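Local coordinates for protein gamma-D-glutamyl-L-lysine dipeptidyl-peptidase (Bacillus cereus ATCC 10987, PDB 3H41) that probably hydrolyses gamma-D-glutamyl-L-lysine bonds in murein peptides of the bacterial cell wall, releasing L-Ala-D-Glu dipeptides, at residues I256-D261 / I292-P297; T195-L200 / N278-P283; A207-F212 / T220-K225; T17-P22 / K51-N56. All coordinates share one frame; numbering follows the deposited sequence.

How the contacts relate
Contacts 1, 2 and 3 all belong to the NlpC/P60 catalytic domain, whereas contact 4 joins a strand and a helix of the N-terminal region, its centre 17 to 25 Å from those of the others. Contacts 1 and 2 share a sheet: their strands 290-293 and 278-281 are neighbours, and Phe-258 packs on Met-279. Contacts 2 and 3 touch through helix 189-197 and Ile-223 of helix 218-225. Contacts 1 and 3 are buried; contact 4 is largely so, and contact 2 opens to the surface at Lys-197 and Leu-200. Contacts 1 and 4 set methyls against aromatic rims, contact 2 a methyl against backbone and aliphatic chains, while contact 3, nearest the chain's centre, adds a water bridge.

Contact 1 of 4, residues I256-D261 / I292-P297; sequences IFFAHD and IPLNTP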
loop_
_atom_site.group_PDB
_atom_site.type_symbol
_atom_site.label_atom_id
_atom_site.label_comp_id
_atom_site.label_asym_id
_atom_site.label_seq_id
_atom_site.Cartn_x
_atom_site.Cartn_y
_atom_site.Cartn_z
ATOM N N ILE A 256 14.365 -1.603 -9.982
ATOM C CA ILE A 256 15.535 -2.487 -10.007
ATOM C C ILE A 256 15.279 -3.652 -9.067
ATOM O O ILE A 256 14.752 -3.473 -7.965
ATOM C CB ILE A 256 16.810 -1.727 -9.618
ATOM C CG1 ILE A 256 16.848 -0.354 -10.288
ATOM C CG2 ILE A 256 18.064 -2.545 -9.969
ATOM C CD1 ILE A 256 16.789 -0.389 -11.789
ATOM N N PHE A 257 15.649 -4.850 -9.523
ATOM C CA PHE A 257 15.344 -6.087 -8.843
ATOM C C PHE A 257 16.595 -6.815 -8.393
ATOM O O PHE A 257 17.630 -6.730 -9.040
ATOM C CB PHE A 257 14.440 -6.946 -9.759
ATOM C CG PHE A 257 13.164 -6.267 -10.057
ATOM C CD1 PHE A 257 12.099 -6.350 -9.170
ATOM C CD2 PHE A 257 13.035 -5.461 -11.180
ATOM C CE1 PHE A 257 10.895 -5.659 -9.422
ATOM C CE2 PHE A 257 11.845 -4.773 -11.431
ATOM C CZ PHE A 257 10.790 -4.870 -10.565
ATOM N N PHE A 258 16.479 -7.494 -7.254
ATOM C CA PHE A 258 17.578 -8.285 -6.709
ATOM C C PHE A 258 17.075 -9.683 -6.441
ATOM O O PHE A 258 15.955 -9.872 -5.924
ATOM C CB PHE A 258 18.160 -7.610 -5.454
ATOM C CG PHE A 258 18.537 -6.174 -5.694
ATOM C CD1 PHE A 258 19.801 -5.852 -6.209
ATOM C CD2 PHE A 258 17.596 -5.155 -5.564
ATOM C CE1 PHE A 258 20.142 -4.524 -6.490
ATOM C CE2 PHE A 258 17.940 -3.818 -5.862
ATOM C CZ PHE A 258 19.219 -3.514 -6.318
ATOM N N ALA A 259 17.901 -10.680 -6.788
ATOM C CA ALA A 259 17.499 -12.063 -6.667
ATOM C C ALA A 259 18.542 -12.882 -5.910
ATOM O O ALA A 259 19.744 -12.578 -5.919
ATOM C CB ALA A 259 17.238 -12.693 -8.102
ATOM N N HIS A 260 18.069 -13.926 -5.271
ATOM C CA HIS A 260 18.935 -14.877 -4.564
ATOM C C HIS A 260 19.970 -15.514 -5.486
ATOM O O HIS A 260 19.818 -15.519 -6.740
ATOM C CB HIS A 260 18.092 -15.988 -3.923
ATOM C CG HIS A 260 17.226 -15.519 -2.791
ATOM N ND1 HIS A 260 17.739 -15.200 -1.553
ATOM C CD2 HIS A 260 15.889 -15.339 -2.702
ATOM C CE1 HIS A 260 16.758 -14.828 -0.753
ATOM N NE2 HIS A 260 15.624 -14.906 -1.424
ATOM N N ASP A 261 21.014 -16.063 -4.867
ATOM C CA ASP A 261 22.100 -16.746 -5.594
ATOM C C ASP A 261 22.697 -15.884 -6.706
ATOM O O ASP A 261 22.666 -16.255 -7.877
ATOM C CB ASP A 261 21.597 -18.079 -6.172
ATOM C CG ASP A 261 22.736 -18.927 -6.827
ATOM O OD1 ASP A 261 23.950 -18.671 -6.558
ATOM O OD2 ASP A 261 22.399 -19.841 -7.618
ATOM N N ILE A 292 20.104 4.745 -0.931
ATOM C CA ILE A 292 21.463 4.171 -0.922
ATOM C C ILE A 292 22.014 3.995 -2.343
ATOM O O ILE A 292 21.263 4.027 -3.335
ATOM C CB ILE A 292 21.552 2.792 -0.169
ATOM C CG1 ILE A 292 20.691 1.718 -0.825
ATOM C CG2 ILE A 292 21.219 2.931 1.313
ATOM C CD1 ILE A 292 20.963 0.321 -0.256
ATOM N N PRO A 293 23.328 3.798 -2.459
ATOM C CA PRO A 293 23.841 3.596 -3.802
ATOM C C PRO A 293 23.397 2.267 -4.339
ATOM O O PRO A 293 23.262 1.307 -3.546
ATOM C CB PRO A 293 25.376 3.562 -3.610
ATOM C CG PRO A 293 25.633 4.255 -2.298
ATOM C CD PRO A 293 24.386 4.063 -1.460
ATOM N N LEU A 294 23.245 2.174 -5.663
ATOM C CA LEU A 294 23.009 0.891 -6.311
ATOM C C LEU A 294 24.206 -0.038 -6.089
ATOM O O LEU A 294 24.050 -1.237 -5.867
ATOM C CB LEU A 294 22.741 1.091 -7.804
ATOM C CG LEU A 294 22.531 -0.149 -8.679
ATOM C CD1 LEU A 294 21.448 -1.141 -8.133
ATOM C CD2 LEU A 294 22.195 0.340 -10.055
ATOM N N ASN A 295 25.395 0.541 -6.106
ATOM C CA ASN A 295 26.619 -0.155 -5.823
ATOM C C ASN A 295 26.835 -0.338 -4.329
ATOM O O ASN A 295 27.806 0.159 -3.788
ATOM C CB ASN A 295 27.785 0.642 -6.396
ATOM C CG ASN A 295 29.063 -0.160 -6.443
ATOM O OD1 ASN A 295 29.032 -1.393 -6.539
ATOM N ND2 ASN A 295 30.202 0.528 -6.343
ATOM N N THR A 296 25.916 -0.995 -3.645
ATOM C CA THR A 296 26.090 -1.293 -2.227
ATOM C C THR A 296 26.361 -2.797 -2.165
ATOM O O THR A 296 25.701 -3.568 -2.864
ATOM C CB THR A 296 24.847 -0.892 -1.421
ATOM O OG1 THR A 296 24.719 0.539 -1.462
ATOM C CG2 THR A 296 24.912 -1.393 0.052
ATOM N N PRO A 297 27.386 -3.214 -1.383
ATOM C CA PRO A 297 27.697 -4.641 -1.156
ATOM C C PRO A 297 26.463 -5.416 -0.806
ATOM O O PRO A 297 25.698 -4.973 0.059
ATOM C CB PRO A 297 28.641 -4.618 0.064
ATOM C CG PRO A 297 29.352 -3.328 -0.069
ATOM C CD PRO A 297 28.363 -2.335 -0.710
#
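Leu-294 reaches from the loop after strand 290-293 to Ile-256 and Phe-258, two residues that project from the same side of strand 255-259 in the NlpC/P60 sheet. Leu-294 CB is still 6.0 Å from Phe-258 CZ. With CG anti to the backbone N (chi1 177°), the side chain swings toward the strand, yet CG itself, 5.3 Å from Phe-258 CZ, makes no contact. The touching atom is CD1: it lies 3.7 Å from Phe-258 CZ and 4.0 Å from Phe-258 CE1, in the ring plane, so it abuts the outer edge of the phenyl group. In the modelled one of two conformers of Ile-256, CG2 is 4.1 Å from Leu-294 CD1, so this side of the contact is less certain. CD1 is also 3.8 Å from the SE atom of selenomethionine Met-279. The other branch, CD2, does not touch the strand. Thr-296 OG1 donates to Pro-293 O and ties the loop. Phe-258 packs beside His-269, the probable catalytic proton acceptor, and meets Tyr-299 edge-to-face; Leu-250 touches both Leu-294 and Ile-256. The apolar cluster thus spans the sheet from strand 255-259, across 267-275 and 278-281, to the loop that follows edge strand 290-293.

Contact 2 of 4, residues T195-L200 / N278-P283; sequences TGKMFL and NMIHSP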
loop_
_atom_site.group_PDB
_atom_site.type_symbol
_atom_site.label_atom_id
_atom_site.label_comp_id
_atom_site.label_asym_id
_atom_site.label_seq_id
_atom_site.Cartn_x
_atom_site.Cartn_y
_atom_site.Cartn_z
ATOM N N THR A 195 7.504 11.534 -4.359
ATOM C CA THR A 195 6.555 10.746 -3.572
ATOM C C THR A 195 7.274 9.828 -2.585
ATOM O O THR A 195 7.014 9.855 -1.395
ATOM C CB THR A 195 5.570 9.957 -4.464
ATOM O OG1 THR A 195 4.701 10.885 -5.147
ATOM C CG2 THR A 195 4.715 8.994 -3.611
ATOM N N GLY A 196 8.216 9.047 -3.081
ATOM C CA GLY A 196 9.017 8.173 -2.231
ATOM C C GLY A 196 9.734 8.892 -1.138
ATOM O O GLY A 196 9.738 8.423 0.012
ATOM N N LYS A 197 10.351 10.025 -1.479
ATOM C CA LYS A 197 11.061 10.852 -0.490
ATOM C C LYS A 197 10.244 11.305 0.681
ATOM O O LYS A 197 10.810 11.483 1.782
ATOM C CB LYS A 197 11.778 12.051 -1.137
ATOM C CG LYS A 197 12.966 11.675 -2.039
ATOM C CD LYS A 197 13.564 12.908 -2.719
ATOM C CE LYS A 197 14.854 12.619 -3.480
ATOM N NZ LYS A 197 15.431 13.872 -4.131
HETATM N N MSE A 198 8.925 11.470 0.495
HETATM C CA MSE A 198 8.070 11.844 1.619
HETATM C C MSE A 198 8.153 10.844 2.758
HETATM O O MSE A 198 7.899 11.206 3.918
HETATM C CB MSE A 198 6.606 11.996 1.190
HETATM C CG MSE A 198 6.369 13.066 0.094
HETATM SE SE MSE A 198 4.422 13.439 0.069
HETATM C CE MSE A 198 3.759 11.677 -0.068
ATOM N N PHE A 199 8.479 9.589 2.445
ATOM C CA PHE A 199 8.447 8.516 3.431
ATOM C C PHE A 199 9.801 8.191 4.050
ATOM O O PHE A 199 9.875 7.246 4.799
ATOM C CB PHE A 199 7.890 7.245 2.794
ATOM C CG PHE A 199 6.463 7.386 2.291
ATOM C CD1 PHE A 199 5.402 7.250 3.157
ATOM C CD2 PHE A 199 6.212 7.666 0.984
ATOM C CE1 PHE A 199 4.093 7.363 2.717
ATOM C CE2 PHE A 199 4.878 7.820 0.526
ATOM C CZ PHE A 199 3.839 7.638 1.386
ATOM N N LEU A 200 10.858 8.939 3.715
ATOM C CA LEU A 200 12.188 8.671 4.245
ATOM C C LEU A 200 12.120 8.548 5.783
ATOM O O LEU A 200 11.515 9.389 6.466
ATOM C CB LEU A 200 13.214 9.744 3.771
ATOM C CG LEU A 200 13.661 9.718 2.305
ATOM C CD1 LEU A 200 14.356 11.053 1.903
ATOM C CD2 LEU A 200 14.579 8.487 2.026
ATOM N N ASN A 278 22.039 6.236 -7.430
ATOM C CA ASN A 278 21.314 5.972 -6.167
ATOM C C ASN A 278 19.922 5.376 -6.393
ATOM O O ASN A 278 19.382 5.435 -7.501
ATOM C CB ASN A 278 21.191 7.235 -5.339
ATOM C CG ASN A 278 22.524 7.736 -4.862
ATOM O OD1 ASN A 278 23.392 6.942 -4.478
ATOM N ND2 ASN A 278 22.730 9.058 -4.942
HETATM N N MSE A 279 19.374 4.777 -5.343
HETATM C CA MSE A 279 18.043 4.171 -5.403
HETATM C C MSE A 279 17.325 4.429 -4.092
HETATM O O MSE A 279 17.947 4.689 -3.077
HETATM C CB MSE A 279 18.093 2.679 -5.699
HETATM C CG MSE A 279 18.801 1.886 -4.656
HETATM SE SE MSE A 279 19.183 0.102 -5.290
HETATM C CE MSE A 279 19.513 -0.497 -3.573
ATOM N N ILE A 280 16.002 4.383 -4.141
ATOM C CA ILE A 280 15.194 4.552 -2.973
ATOM C C ILE A 280 14.395 3.263 -2.785
ATOM O O ILE A 280 13.998 2.659 -3.769
ATOM C CB ILE A 280 14.279 5.815 -3.083
ATOM C CG1 ILE A 280 13.638 6.131 -1.741
ATOM C CG2 ILE A 280 13.254 5.675 -4.227
ATOM C CD1 ILE A 280 12.996 7.592 -1.654
ATOM N N HIS A 281 14.241 2.831 -1.520
ATOM C CA HIS A 281 13.519 1.612 -1.195
ATOM C C HIS A 281 13.082 1.552 0.248
ATOM O O HIS A 281 13.535 2.329 1.107
ATOM C CB HIS A 281 14.375 0.351 -1.571
ATOM C CG HIS A 281 15.666 0.202 -0.822
ATOM N ND1 HIS A 281 16.522 -0.873 -1.027
ATOM C CD2 HIS A 281 16.258 0.971 0.131
ATOM C CE1 HIS A 281 17.567 -0.755 -0.226
ATOM N NE2 HIS A 281 17.446 0.361 0.467
ATOM N N SER A 282 12.143 0.652 0.522
ATOM C CA SER A 282 11.852 0.203 1.888
ATOM C C SER A 282 12.500 -1.173 2.108
ATOM O O SER A 282 11.982 -2.179 1.631
ATOM C CB SER A 282 10.348 0.134 2.119
ATOM O OG SER A 282 10.145 -0.102 3.484
ATOM N N PRO A 283 13.642 -1.230 2.822
ATOM C CA PRO A 283 14.534 -2.371 2.478
ATOM C C PRO A 283 14.401 -3.662 3.270
ATOM O O PRO A 283 14.433 -4.742 2.680
ATOM C CB PRO A 283 15.927 -1.776 2.682
ATOM C CG PRO A 283 15.750 -0.794 3.740
ATOM C CD PRO A 283 14.371 -0.190 3.568
#
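Ile-280 points from strand 278-281 against Gly-196 and Lys-197 of helix 189-197 and against Leu-200 in the turn that follows. Its side chain is stretched out: CG1 stands anti to the backbone N (chi1 -169°) and CD1 continues the extension (chi2 165°), while CG2 takes the crowded position between the backbone N and the carbonyl carbon. Across these two segments every contact of Ile-280 within 4.5 Å is made by CD1. This methyl lies 3.5 Å from Gly-196 C and 3.6 Å from Lys-197 N, directly against the peptide link between them. The lack of a side chain on Gly-196 permits this close approach.

Two side chains also touch the methyl, from directions about at right angles to each other. Lys-197 offers CG, 4.1 Å from Ile-280 CD1, and then runs on fully extended, its NZ hydrogen-bonded to a tetraethylene glycol that probably came from the crystallisation liquor. Leu-200 sets CG anti to its carbonyl carbon (chi1 -72°), which carries CD2 to 4.1 Å from Ile-280 CD1. A type I turn from Lys-197 to Leu-200, closed by the Leu-200 N to Lys-197 O bond, places these two residues around the same methyl. Phe-219 of helix 218-225 also packs on Ile-280.

The next residue along the strand, His-281, is probably an active-site residue and bonds through ND1 to His-269 and through NE2 to Glu-290. No hydrogen bond crosses between segment 195-200 and the strand, so the fit depends on shape and on dispersion forces, and the lysine contributes hydrocarbon rather than charge.

Contact 3 of 4, residues A207-F212 / T220-K225; sequences AGTSGF and THTIYK
The helix that follows the presumed nucleophile Cys-216 in this NlpC/P60 domain packs against the small hairpin of strands 209-210 and 213-214, with Thr-209 facing Thr-222 and His-221. The methyl CG2 of Thr-209 makes the direct contacts, 3.8 Å from Thr-222 OG1 and 4.3 Å from His-221 CD2, the latter at an oblique approach to the imidazole, whose ND1 is hydrogen-bonded to Ile-231 O. A water bridges the two segments, donating to Thr-209 O and to Thr-222 OG1, each over 2.8 Å. Thr-222 OG1 is bonded to Gly-218 O as well, one turn back in its own helix.

On Thr-209 the two branches divide the work. CG2 is anti to the backbone N (chi1 -37°, well short of -60°) and faces the helix, while OG1 turns back to donate to Ala-207 O over 2.8 Å, from above the carbonyl plane, and is also bonded to Arg-233 NH2. Ser-210 OG accepts from Phe-212 N, an ST turn that shapes the hairpin bend.

Ala-207 lines the pocket of the bound alanine, next to Leu-60. The hairpin thus lies between helix 218-225 and strand 60-65, with Ser-143 of strand 139-143 bonded to Gly-211. On helix 218-225, Ile-223 packs on helix 189-197.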
loop_
_atom_site.group_PDB
_atom_site.type_symbol
_atom_site.label_atom_id
_atom_site.label_comp_id
_atom_site.label_asym_id
_atom_site.label_seq_id
_atom_site.Cartn_x
_atom_site.Cartn_y
_atom_site.Cartn_z
ATOM N N ALA A 207 4.770 -7.129 4.279
ATOM C CA ALA A 207 3.467 -6.951 3.690
ATOM C C ALA A 207 2.926 -5.513 3.778
ATOM O O ALA A 207 1.799 -5.270 3.435
ATOM C CB ALA A 207 2.406 -8.006 4.302
ATOM N N GLY A 208 3.740 -4.552 4.198
ATOM C CA GLY A 208 3.243 -3.197 4.478
ATOM C C GLY A 208 2.872 -2.543 3.155
ATOM O O GLY A 208 3.625 -2.603 2.221
ATOM N N THR A 209 1.687 -1.938 3.081
ATOM C CA THR A 209 1.179 -1.402 1.849
ATOM C C THR A 209 0.469 -0.073 2.155
ATOM O O THR A 209 -0.566 0.254 1.572
ATOM C CB THR A 209 0.218 -2.407 1.173
ATOM O OG1 THR A 209 0.715 -3.755 1.385
ATOM C CG2 THR A 209 0.106 -2.078 -0.325
ATOM N N SER A 210 1.044 0.682 3.082
ATOM C CA SER A 210 0.448 1.958 3.508
ATOM C C SER A 210 1.507 2.889 4.145
ATOM O O SER A 210 2.637 2.471 4.459
ATOM C CB SER A 210 -0.684 1.682 4.480
ATOM O OG SER A 210 -0.164 1.619 5.781
ATOM N N GLY A 211 1.127 4.143 4.364
ATOM C CA GLY A 211 1.999 5.100 5.057
ATOM C C GLY A 211 2.283 4.829 6.519
ATOM O O GLY A 211 3.063 5.555 7.148
ATOM N N PHE A 212 1.697 3.755 7.056
ATOM C CA PHE A 212 2.047 3.270 8.397
ATOM C C PHE A 212 3.235 2.302 8.374
ATOM O O PHE A 212 3.699 1.869 9.428
ATOM C CB PHE A 212 0.859 2.584 9.056
ATOM C CG PHE A 212 -0.336 3.483 9.272
ATOM C CD1 PHE A 212 -0.427 4.287 10.403
ATOM C CD2 PHE A 212 -1.375 3.478 8.375
ATOM C CE1 PHE A 212 -1.532 5.117 10.611
ATOM C CE2 PHE A 212 -2.510 4.281 8.592
ATOM C CZ PHE A 212 -2.575 5.107 9.700
ATOM N N THR A 220 6.938 0.377 -3.800
ATOM C CA THR A 220 6.895 0.585 -5.241
ATOM C C THR A 220 5.449 0.496 -5.820
ATOM O O THR A 220 5.034 1.349 -6.594
ATOM C CB THR A 220 7.881 -0.343 -5.989
ATOM O OG1 THR A 220 7.554 -1.710 -5.752
ATOM C CG2 THR A 220 9.321 -0.060 -5.523
ATOM N N HIS A 221 4.686 -0.503 -5.426
ATOM C CA HIS A 221 3.309 -0.642 -5.896
ATOM C C HIS A 221 2.507 0.596 -5.529
ATOM O O HIS A 221 1.790 1.132 -6.369
ATOM C CB HIS A 221 2.669 -1.895 -5.287
ATOM C CG HIS A 221 1.185 -1.967 -5.459
ATOM N ND1 HIS A 221 0.602 -2.353 -6.648
ATOM C CD2 HIS A 221 0.171 -1.702 -4.604
ATOM C CE1 HIS A 221 -0.712 -2.364 -6.500
ATOM N NE2 HIS A 221 -1.004 -1.967 -5.276
ATOM N N THR A 222 2.663 1.069 -4.290
ATOM C CA THR A 222 1.901 2.253 -3.807
ATOM C C THR A 222 2.280 3.553 -4.506
ATOM O O THR A 222 1.411 4.337 -4.863
ATOM C CB THR A 222 2.025 2.403 -2.270
ATOM O OG1 THR A 222 1.444 1.244 -1.645
ATOM C CG2 THR A 222 1.322 3.695 -1.757
ATOM N N ILE A 223 3.566 3.757 -4.750
ATOM C CA ILE A 223 4.067 4.959 -5.423
ATOM C C ILE A 223 3.493 5.010 -6.835
ATOM O O ILE A 223 2.927 6.037 -7.253
ATOM C CB ILE A 223 5.598 4.949 -5.527
ATOM C CG1 ILE A 223 6.223 5.280 -4.168
ATOM C CG2 ILE A 223 6.086 5.961 -6.566
ATOM C CD1 ILE A 223 7.710 5.072 -4.146
ATOM N N TYR A 224 3.589 3.888 -7.553
ATOM C CA TYR A 224 3.046 3.863 -8.925
ATOM C C TYR A 224 1.531 3.973 -8.962
ATOM O O TYR A 224 1.008 4.729 -9.772
ATOM C CB TYR A 224 3.552 2.643 -9.693
ATOM C CG TYR A 224 4.871 2.915 -10.363
ATOM C CD1 TYR A 224 4.910 3.454 -11.682
ATOM C CD2 TYR A 224 6.081 2.679 -9.732
ATOM C CE1 TYR A 224 6.085 3.718 -12.306
ATOM C CE2 TYR A 224 7.282 2.960 -10.375
ATOM C CZ TYR A 224 7.260 3.473 -11.675
ATOM O OH TYR A 224 8.411 3.777 -12.344
ATOM N N LYS A 225 0.842 3.267 -8.069
ATOM C CA LYS A 225 -0.607 3.216 -8.079
ATOM C C LYS A 225 -1.220 4.586 -7.811
ATOM O O LYS A 225 -2.213 4.978 -8.460
ATOM C CB LYS A 225 -1.118 2.222 -7.054
ATOM C CG LYS A 225 -2.634 2.090 -7.129
ATOM C CD LYS A 225 -3.155 0.700 -6.961
ATOM C CE LYS A 225 -4.686 0.691 -6.890
ATOM N NZ LYS A 225 -5.234 -0.369 -5.968
HETATM O O HOH W 1 -1.210 1.556 -0.777
#

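Contact 4 of 4, residues T17-P22 / K51-N56; sequences TLWTAP and KLWLTN
The indole of Trp-19 presents the outer rim of its six-membered ring to Trp-53 and Leu-54, so that the strand ending at Trp-19 is joined to helix 48-56. Both elements belong to the N-terminal region that carries the SH3-type domain, where strand 15-19 pairs antiparallel with strand 60-65. Trp-53 CZ3 lies at the edge of the Trp-19 ring, near its plane, whereas Leu-54 CD2 comes in obliquely. The two indole planes are inclined at about 57°, and the rim of Trp-19 meets the Trp-53 ring obliquely, not in a stack.

Helix 48-56 comes shortly before strand 60-65 in the chain. Leu-60 of that strand touches both Trp-19 and Leu-54, and Trp-79 of strand 79-84 meets Trp-19 edge-to-face. Leu-60 itself lines the alanine pocket, so the packing borders it; the side chain of Leu-54 is about 8 Å from the bound alanine. The substrate-binding Glu-61 follows Leu-60 directly, and its side chain is about 6 Å from that of Trp-19.

Trp-53 reaches across from the helix because its CG stands anti to the backbone N (chi1 177°), and its side chain crosses that of Trp-19 at about a right angle. Adjacent rim atoms of Trp-19 serve the two helix residues: CZ3 lies 4.1 Å from Trp-53 CZ3, and CH2 4.1 Å from Leu-54 CD2.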
loop_
_atom_site.group_PDB
_atom_site.type_symbol
_atom_site.label_atom_id
_atom_site.label_comp_id
_atom_site.label_asym_id
_atom_site.label_seq_id
_atom_site.Cartn_x
_atom_site.Cartn_y
_atom_site.Cartn_z
ATOM N N THR A 17 -4.836 -5.693 7.446
ATOM C CA THR A 17 -3.725 -6.592 7.207
ATOM C C THR A 17 -4.308 -7.966 6.920
ATOM O O THR A 17 -5.150 -8.453 7.684
ATOM C CB THR A 17 -2.861 -6.605 8.461
ATOM O OG1 THR A 17 -2.381 -5.269 8.680
ATOM C CG2 THR A 17 -1.660 -7.552 8.299
ATOM N N LEU A 18 -3.893 -8.537 5.788
ATOM C CA LEU A 18 -4.344 -9.832 5.362
ATOM C C LEU A 18 -3.299 -10.915 5.694
ATOM O O LEU A 18 -2.101 -10.761 5.427
ATOM C CB LEU A 18 -4.629 -9.819 3.861
ATOM C CG LEU A 18 -6.013 -9.228 3.490
ATOM C CD1 LEU A 18 -6.070 -7.739 3.763
ATOM C CD2 LEU A 18 -6.270 -9.545 2.006
ATOM N N TRP A 19 -3.792 -12.007 6.245
ATOM C CA TRP A 19 -2.960 -13.105 6.801
ATOM C C TRP A 19 -2.999 -14.308 5.857
ATOM O O TRP A 19 -3.980 -14.486 5.143
ATOM C CB TRP A 19 -3.455 -13.494 8.214
ATOM C CG TRP A 19 -3.223 -12.373 9.184
ATOM C CD1 TRP A 19 -3.910 -11.202 9.219
ATOM C CD2 TRP A 19 -2.184 -12.249 10.182
ATOM N NE1 TRP A 19 -3.402 -10.372 10.167
ATOM C CE2 TRP A 19 -2.346 -10.984 10.789
ATOM C CE3 TRP A 19 -1.171 -13.097 10.657
ATOM C CZ2 TRP A 19 -1.508 -10.522 11.829
ATOM C CZ3 TRP A 19 -0.339 -12.642 11.661
ATOM C CH2 TRP A 19 -0.522 -11.370 12.259
ATOM N N THR A 20 -1.945 -15.129 5.872
ATOM C CA THR A 20 -1.895 -16.321 5.057
ATOM C C THR A 20 -2.818 -17.398 5.617
ATOM O O THR A 20 -3.136 -18.328 4.928
ATOM C CB THR A 20 -0.470 -16.902 4.996
ATOM O OG1 THR A 20 -0.005 -17.142 6.337
ATOM C CG2 THR A 20 0.456 -15.923 4.263
ATOM N N ALA A 21 -3.250 -17.281 6.865
ATOM C CA ALA A 21 -4.209 -18.218 7.438
ATOM C C ALA A 21 -5.011 -17.435 8.425
ATOM O O ALA A 21 -4.500 -16.457 8.956
ATOM C CB ALA A 21 -3.488 -19.394 8.153
ATOM N N PRO A 22 -6.256 -17.845 8.686
ATOM C CA PRO A 22 -7.015 -17.142 9.716
ATOM C C PRO A 22 -6.538 -17.540 11.132
ATOM O O PRO A 22 -5.734 -18.477 11.262
ATOM C CB PRO A 22 -8.450 -17.621 9.457
ATOM C CG PRO A 22 -8.257 -19.013 8.901
ATOM C CD PRO A 22 -6.999 -19.001 8.127
ATOM N N LYS A 51 8.931 -8.453 14.459
ATOM C CA LYS A 51 8.676 -8.048 13.087
ATOM C C LYS A 51 9.113 -9.132 12.107
ATOM O O LYS A 51 8.392 -9.450 11.129
ATOM C CB LYS A 51 9.396 -6.730 12.785
ATOM C CG LYS A 51 8.776 -5.523 13.449
ATOM C CD LYS A 51 9.511 -4.238 13.082
ATOM C CE LYS A 51 8.802 -3.012 13.718
ATOM N NZ LYS A 51 9.703 -1.800 13.608
ATOM N N LEU A 52 10.283 -9.712 12.356
ATOM C CA LEU A 52 10.836 -10.743 11.436
ATOM C C LEU A 52 10.002 -12.003 11.381
ATOM O O LEU A 52 9.919 -12.643 10.337
ATOM C CB LEU A 52 12.287 -11.093 11.785
ATOM C CG LEU A 52 13.306 -9.971 11.518
ATOM C CD1 LEU A 52 14.674 -10.299 12.133
ATOM C CD2 LEU A 52 13.433 -9.692 9.993
ATOM N N TRP A 53 9.361 -12.346 12.494
ATOM C CA TRP A 53 8.409 -13.477 12.528
ATOM C C TRP A 53 7.313 -13.422 11.470
ATOM O O TRP A 53 6.924 -14.441 10.907
ATOM C CB TRP A 53 7.750 -13.526 13.880
ATOM C CG TRP A 53 6.694 -14.591 14.076
ATOM C CD1 TRP A 53 6.925 -15.889 14.446
ATOM C CD2 TRP A 53 5.254 -14.439 14.036
ATOM N NE1 TRP A 53 5.746 -16.557 14.621
ATOM C CE2 TRP A 53 4.696 -15.703 14.372
ATOM C CE3 TRP A 53 4.390 -13.374 13.754
ATOM C CZ2 TRP A 53 3.288 -15.935 14.424
ATOM C CZ3 TRP A 53 2.985 -13.587 13.816
ATOM C CH2 TRP A 53 2.457 -14.867 14.142
ATOM N N LEU A 54 6.820 -12.214 11.206
ATOM C CA LEU A 54 5.833 -12.016 10.123
ATOM C C LEU A 54 6.287 -12.579 8.787
ATOM O O LEU A 54 5.498 -13.240 8.105
ATOM C CB LEU A 54 5.468 -10.533 10.005
ATOM C CG LEU A 54 4.806 -9.975 11.270
ATOM C CD1 LEU A 54 4.753 -8.423 11.199
ATOM C CD2 LEU A 54 3.417 -10.595 11.428
ATOM N N THR A 55 7.563 -12.349 8.430
ATOM C CA THR A 55 8.190 -12.893 7.233
ATOM C C THR A 55 8.584 -14.364 7.404
ATOM O O THR A 55 8.236 -15.219 6.599
ATOM C CB THR A 55 9.515 -12.124 6.907
ATOM O OG1 THR A 55 9.227 -10.713 6.821
ATOM C CG2 THR A 55 10.128 -12.645 5.627
ATOM N N ASN A 56 9.326 -14.665 8.466
ATOM C CA ASN A 56 9.937 -15.989 8.572
ATOM C C ASN A 56 8.950 -17.104 8.884
ATOM O O ASN A 56 9.187 -18.241 8.518
ATOM C CB ASN A 56 11.090 -15.976 9.555
ATOM C CG ASN A 56 12.222 -15.111 9.088
ATOM O OD1 ASN A 56 12.250 -14.684 7.934
ATOM N ND2 ASN A 56 13.157 -14.829 9.974
#